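Local atomic coordinates of FG41 Malonate Semialdehyde Decarboxylase (Coryneform bacterium, PDB entry 4LHP), a protein that belongs to the tautomerase superfamily and assembles as a trimer of subunits built on beta-alpha-beta units. Residues 1-13 and 37-50. Residues are numbered along the deposited sequence; the frame is centred on the assembly and turned at random.
Sequences PLIRIDLTSDRSR and DRFQILTAHDPSDI
Ile5 and Leu42 run alongside each other from the same face of the sheet, with CD1 of Ile5 3.8 Å from CD1 of Leu42. The Ile5 CD1 methyl fills the dip between Leu42 and the Gln40 amide. Further along this face, Leu7 CD1 rests on the small bump of Ala44, 3.7 Å from its CB. The Leu7 chi1 of 38° tucks CG between backbone N and carbonyl carbon and swings the methyl across. Strands 2-8 and 39-45 run parallel and are joined through helix 13-31, a right-handed beta-alpha-beta unit of the tautomerase fold. That helix packs on the Ile3, Leu7 and Ala44 face. Backbone bonds alternate from Ile3 N to Phe39 O as far as Ser9 N to His45 O. On the opposite face, the Ile41 CD1 methyl sits over one face of the Arg4 guanidinium, 3.6 Å from NH1. That NH1 forms a salt bridge to Asp6 of the second subunit. His45 NE2 donates to the anti lone pair of Asp6 OD1 at 2.6 Å, the ring turned 42° from the carboxylate. At the far end, Thr8 CG2 nestles against Pro47, 3.6 Å from its CA, while Ile50 CD1 abuts the carbonyl oxygens of Asp6 and Leu7.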
loop_
_atom_site.group_PDB
_atom_site.type_symbol
_atom_site.label_atom_id
_atom_site.label_comp_id
_atom_site.label_asym_id
_atom_site.label_seq_id
_atom_site.Cartn_x
_atom_site.Cartn_y
_atom_site.Cartn_z
ATOM N N PRO A 1 13.772 -2.972 -1.386
ATOM C CA PRO A 1 12.394 -2.643 -1.753
ATOM C C PRO A 1 11.394 -3.512 -1.000
ATOM O O PRO A 1 11.722 -4.642 -0.640
ATOM C CB PRO A 1 12.357 -2.998 -3.234
ATOM C CG PRO A 1 13.236 -4.201 -3.312
ATOM C CD PRO A 1 14.357 -3.950 -2.322
ATOM N N LEU A 2 10.195 -2.989 -0.763
ATOM C CA LEU A 2 9.108 -3.789 -0.212
ATOM C C LEU A 2 8.104 -4.082 -1.318
ATOM O O LEU A 2 7.574 -3.165 -1.943
ATOM C CB LEU A 2 8.426 -3.059 0.944
ATOM C CG LEU A 2 7.161 -3.721 1.501
ATOM C CD1 LEU A 2 7.474 -5.059 2.150
ATOM C CD2 LEU A 2 6.468 -2.795 2.488
ATOM N N ILE A 3 7.853 -5.363 -1.563
ATOM C CA ILE A 3 6.957 -5.773 -2.637
ATOM C C ILE A 3 5.627 -6.269 -2.081
ATOM O O ILE A 3 5.585 -7.250 -1.341
ATOM C CB ILE A 3 7.563 -6.918 -3.470
ATOM C CG1 ILE A 3 9.048 -6.663 -3.752
ATOM C CG2 ILE A 3 6.781 -7.108 -4.760
ATOM C CD1 ILE A 3 9.329 -5.370 -4.482
ATOM N N ARG A 4 4.541 -5.592 -2.438
ATOM C CA ARG A 4 3.209 -6.095 -2.125
ATOM C C ARG A 4 2.664 -6.858 -3.325
ATOM O O ARG A 4 2.373 -6.269 -4.367
ATOM C CB ARG A 4 2.258 -4.954 -1.756
ATOM C CG ARG A 4 2.719 -4.127 -0.574
ATOM C CD ARG A 4 1.621 -3.210 -0.062
ATOM N NE ARG A 4 1.982 -2.601 1.216
ATOM C CZ ARG A 4 1.639 -3.082 2.411
ATOM N NH1 ARG A 4 0.908 -4.180 2.517
ATOM N NH2 ARG A 4 2.022 -2.463 3.515
ATOM N N ILE A 5 2.534 -8.172 -3.179
ATOM C CA ILE A 5 1.995 -9.006 -4.245
ATOM C C ILE A 5 0.578 -9.448 -3.906
ATOM O O ILE A 5 0.370 -10.252 -2.998
ATOM C CB ILE A 5 2.851 -10.260 -4.476
ATOM C CG1 ILE A 5 4.315 -9.871 -4.687
ATOM C CG2 ILE A 5 2.320 -11.048 -5.671
ATOM C CD1 ILE A 5 5.260 -11.050 -4.740
ATOM N N ASP A 6 -0.393 -8.912 -4.637
ATOM C CA ASP A 6 -1.784 -9.307 -4.463
ATOM C C ASP A 6 -2.241 -10.154 -5.643
ATOM O O ASP A 6 -2.223 -9.708 -6.791
ATOM C CB ASP A 6 -2.682 -8.077 -4.313
ATOM C CG ASP A 6 -2.504 -7.382 -2.974
ATOM O OD1 ASP A 6 -3.344 -7.597 -2.074
ATOM O OD2 ASP A 6 -1.526 -6.622 -2.819
ATOM N N LEU A 7 -2.647 -11.383 -5.348
ATOM C CA LEU A 7 -3.083 -12.316 -6.374
ATOM C C LEU A 7 -4.348 -13.018 -5.893
ATOM O O LEU A 7 -4.998 -12.545 -4.963
ATOM C CB LEU A 7 -1.959 -13.302 -6.707
ATOM C CG LEU A 7 -1.111 -13.782 -5.529
ATOM C CD1 LEU A 7 -1.959 -14.550 -4.533
ATOM C CD2 LEU A 7 0.051 -14.631 -6.019
ATOM N N THR A 8 -4.706 -14.135 -6.518
ATOM C CA THR A 8 -5.990 -14.765 -6.240
ATOM C C THR A 8 -5.866 -16.176 -5.667
ATOM O O THR A 8 -4.898 -16.887 -5.933
ATOM C CB THR A 8 -6.850 -14.801 -7.504
ATOM O OG1 THR A 8 -6.127 -15.449 -8.556
ATOM C CG2 THR A 8 -7.200 -13.386 -7.936
ATOM N N SER A 9 -6.870 -16.574 -4.892
ATOM C CA SER A 9 -6.817 -17.810 -4.116
ATOM C C SER A 9 -6.894 -19.084 -4.956
ATOM O O SER A 9 -6.569 -20.167 -4.469
ATOM C CB SER A 9 -7.923 -17.817 -3.054
ATOM O OG SER A 9 -9.190 -17.507 -3.610
ATOM N N ASP A 10 -7.322 -18.963 -6.210
ATOM C CA ASP A 10 -7.378 -20.120 -7.102
ATOM C C ASP A 10 -5.978 -20.625 -7.451
ATOM O O ASP A 10 -5.817 -21.763 -7.890
ATOM C CB ASP A 10 -8.148 -19.787 -8.381
ATOM C CG ASP A 10 -7.575 -18.593 -9.112
ATOM O OD1 ASP A 10 -7.724 -17.461 -8.606
ATOM O OD2 ASP A 10 -6.985 -18.787 -10.194
ATOM N N ARG A 11 -4.971 -19.777 -7.262
ATOM C CA ARG A 11 -3.589 -20.179 -7.498
ATOM C C ARG A 11 -3.066 -20.959 -6.299
ATOM O O ARG A 11 -3.310 -20.587 -5.151
ATOM C CB ARG A 11 -2.704 -18.959 -7.769
ATOM C CG ARG A 11 -3.031 -18.244 -9.070
ATOM C CD ARG A 11 -1.969 -17.216 -9.432
ATOM N NE ARG A 11 -2.302 -16.497 -10.660
ATOM C CZ ARG A 11 -2.001 -16.912 -11.889
ATOM N NH1 ARG A 11 -1.353 -18.054 -12.082
ATOM N NH2 ARG A 11 -2.354 -16.179 -12.934
ATOM N N SER A 12 -2.351 -22.044 -6.571
ATOM C CA SER A 12 -1.856 -22.913 -5.514
ATOM C C SER A 12 -0.893 -22.165 -4.601
ATOM O O SER A 12 -0.158 -21.285 -5.049
ATOM C CB SER A 12 -1.147 -24.128 -6.113
ATOM O OG SER A 12 0.095 -23.758 -6.686
ATOM N N ARG A 13 -0.907 -22.518 -3.320
ATOM C CA ARG A 13 0.065 -21.989 -2.375
ATOM C C ARG A 13 1.465 -22.135 -2.962
ATOM O O ARG A 13 2.299 -21.238 -2.839
ATOM C CB ARG A 13 -0.032 -22.707 -1.028
ATOM N N ASP A 37 17.984 -8.988 0.090
ATOM C CA ASP A 37 17.135 -7.812 0.211
ATOM C C ASP A 37 15.733 -8.191 -0.247
ATOM O O ASP A 37 15.209 -7.638 -1.216
ATOM C CB ASP A 37 17.682 -6.655 -0.630
ATOM C CG ASP A 37 16.984 -5.339 -0.340
ATOM O OD1 ASP A 37 16.123 -5.311 0.562
ATOM O OD2 ASP A 37 17.302 -4.330 -1.004
ATOM N N ARG A 38 15.138 -9.151 0.456
ATOM C CA ARG A 38 13.837 -9.688 0.082
ATOM C C ARG A 38 12.783 -9.318 1.113
ATOM O O ARG A 38 12.850 -9.732 2.270
ATOM C CB ARG A 38 13.894 -11.210 -0.061
ATOM C CG ARG A 38 12.585 -11.804 -0.545
ATOM C CD ARG A 38 12.691 -13.288 -0.844
ATOM N NE ARG A 38 11.528 -13.743 -1.602
ATOM C CZ ARG A 38 11.382 -14.963 -2.107
ATOM N NH1 ARG A 38 12.324 -15.880 -1.940
ATOM N NH2 ARG A 38 10.283 -15.264 -2.783
ATOM N N PHE A 39 11.804 -8.539 0.679
ATOM C CA PHE A 39 10.744 -8.088 1.561
ATOM C C PHE A 39 9.440 -8.055 0.789
ATOM O O PHE A 39 9.228 -7.197 -0.067
ATOM C CB PHE A 39 11.102 -6.728 2.146
ATOM C CG PHE A 39 12.375 -6.750 2.929
ATOM C CD1 PHE A 39 13.574 -6.373 2.351
ATOM C CD2 PHE A 39 12.382 -7.199 4.236
ATOM C CE1 PHE A 39 14.748 -6.419 3.073
ATOM C CE2 PHE A 39 13.549 -7.248 4.960
ATOM C CZ PHE A 39 14.735 -6.859 4.379
ATOM N N GLN A 40 8.575 -9.012 1.102
ATOM C CA GLN A 40 7.391 -9.271 0.300
ATOM C C GLN A 40 6.194 -9.588 1.178
ATOM O O GLN A 40 6.321 -10.266 2.196
ATOM C CB GLN A 40 7.644 -10.459 -0.629
ATOM C CG GLN A 40 8.812 -10.277 -1.581
ATOM C CD GLN A 40 8.958 -11.444 -2.539
ATOM O OE1 GLN A 40 8.818 -12.603 -2.148
ATOM N NE2 GLN A 40 9.232 -11.144 -3.804
ATOM N N ILE A 41 5.030 -9.095 0.773
ATOM C CA ILE A 41 3.780 -9.455 1.425
ATOM C C ILE A 41 2.839 -10.055 0.394
ATOM O O ILE A 41 2.472 -9.399 -0.580
ATOM C CB ILE A 41 3.102 -8.241 2.079
ATOM C CG1 ILE A 41 4.026 -7.624 3.130
ATOM C CG2 ILE A 41 1.778 -8.658 2.712
ATOM C CD1 ILE A 41 3.549 -6.291 3.660
ATOM N N LEU A 42 2.462 -11.310 0.610
ATOM C CA LEU A 42 1.556 -12.004 -0.293
ATOM C C LEU A 42 0.142 -12.018 0.259
ATOM O O LEU A 42 -0.110 -12.548 1.340
ATOM C CB LEU A 42 2.023 -13.438 -0.528
ATOM C CG LEU A 42 3.040 -13.608 -1.652
ATOM C CD1 LEU A 42 4.178 -12.620 -1.486
ATOM C CD2 LEU A 42 3.561 -15.034 -1.681
ATOM N N THR A 43 -0.777 -11.429 -0.494
ATOM C CA THR A 43 -2.183 -11.456 -0.134
ATOM C C THR A 43 -2.968 -12.158 -1.231
ATOM O O THR A 43 -3.069 -11.660 -2.352
ATOM C CB THR A 43 -2.751 -10.040 0.056
ATOM O OG1 THR A 43 -1.889 -9.281 0.914
ATOM C CG2 THR A 43 -4.141 -10.107 0.667
ATOM N N ALA A 44 -3.507 -13.328 -0.910
ATOM C CA ALA A 44 -4.336 -14.068 -1.850
ATOM C C ALA A 44 -5.796 -13.686 -1.652
ATOM O O ALA A 44 -6.319 -13.742 -0.538
ATOM C CB ALA A 44 -4.143 -15.561 -1.665
ATOM N N HIS A 45 -6.447 -13.293 -2.742
ATOM C CA HIS A 45 -7.824 -12.829 -2.689
ATOM C C HIS A 45 -8.748 -13.758 -3.451
ATOM O O HIS A 45 -8.322 -14.476 -4.352
ATOM C CB HIS A 45 -7.943 -11.443 -3.324
ATOM C CG HIS A 45 -7.107 -10.393 -2.664
ATOM N ND1 HIS A 45 -7.651 -9.367 -1.925
ATOM C CD2 HIS A 45 -5.767 -10.201 -2.645
ATOM C CE1 HIS A 45 -6.683 -8.590 -1.473
ATOM N NE2 HIS A 45 -5.530 -9.077 -1.896
ATOM N N ASP A 46 -10.023 -13.733 -3.087
ATOM C CA ASP A 46 -11.062 -14.224 -3.972
ATOM C C ASP A 46 -10.989 -13.347 -5.219
ATOM O O ASP A 46 -10.911 -12.124 -5.106
ATOM C CB ASP A 46 -12.429 -14.100 -3.306
ATOM C CG ASP A 46 -13.547 -14.652 -4.163
ATOM O OD1 ASP A 46 -13.948 -13.970 -5.132
ATOM O OD2 ASP A 46 -14.029 -15.765 -3.865
ATOM N N PRO A 47 -10.992 -13.961 -6.412
ATOM C CA PRO A 47 -10.784 -13.188 -7.643
ATOM C C PRO A 47 -11.738 -12.007 -7.803
ATOM O O PRO A 47 -11.379 -11.017 -8.440
ATOM C CB PRO A 47 -11.022 -14.224 -8.745
ATOM C CG PRO A 47 -10.662 -15.520 -8.109
ATOM C CD PRO A 47 -11.127 -15.402 -6.688
ATOM N N SER A 48 -12.936 -12.112 -7.239
ATOM C CA SER A 48 -13.912 -11.032 -7.326
ATOM C C SER A 48 -13.420 -9.771 -6.615
ATOM O O SER A 48 -13.869 -8.665 -6.913
ATOM C CB SER A 48 -15.256 -11.472 -6.740
ATOM O OG SER A 48 -15.105 -11.968 -5.421
ATOM N N ASP A 49 -12.494 -9.943 -5.677
ATOM C CA ASP A 49 -11.971 -8.818 -4.910
ATOM C C ASP A 49 -10.908 -8.033 -5.679
ATOM O O ASP A 49 -10.587 -6.900 -5.322
ATOM C CB ASP A 49 -11.415 -9.300 -3.568
ATOM C CG ASP A 49 -12.507 -9.537 -2.539
ATOM O OD1 ASP A 49 -13.549 -8.847 -2.603
ATOM O OD2 ASP A 49 -12.323 -10.410 -1.665
ATOM N N ILE A 50 -10.362 -8.636 -6.731
ATOM C CA ILE A 50 -9.470 -7.921 -7.640
ATOM C C ILE A 50 -10.187 -7.610 -8.951
ATOM O O ILE A 50 -10.631 -8.517 -9.656
ATOM C CB ILE A 50 -8.192 -8.725 -7.952
ATOM C CG1 ILE A 50 -7.266 -8.750 -6.734
ATOM C CG2 ILE A 50 -7.462 -8.118 -9.139
ATOM C CD1 ILE A 50 -6.002 -9.562 -6.936
HETATM O O HOH W 1 12.501 -7.105 -1.721
HETATM O O HOH W 2 -0.182 -8.125 -0.352
HETATM O O HOH W 3 -11.789 -18.113 -3.789
#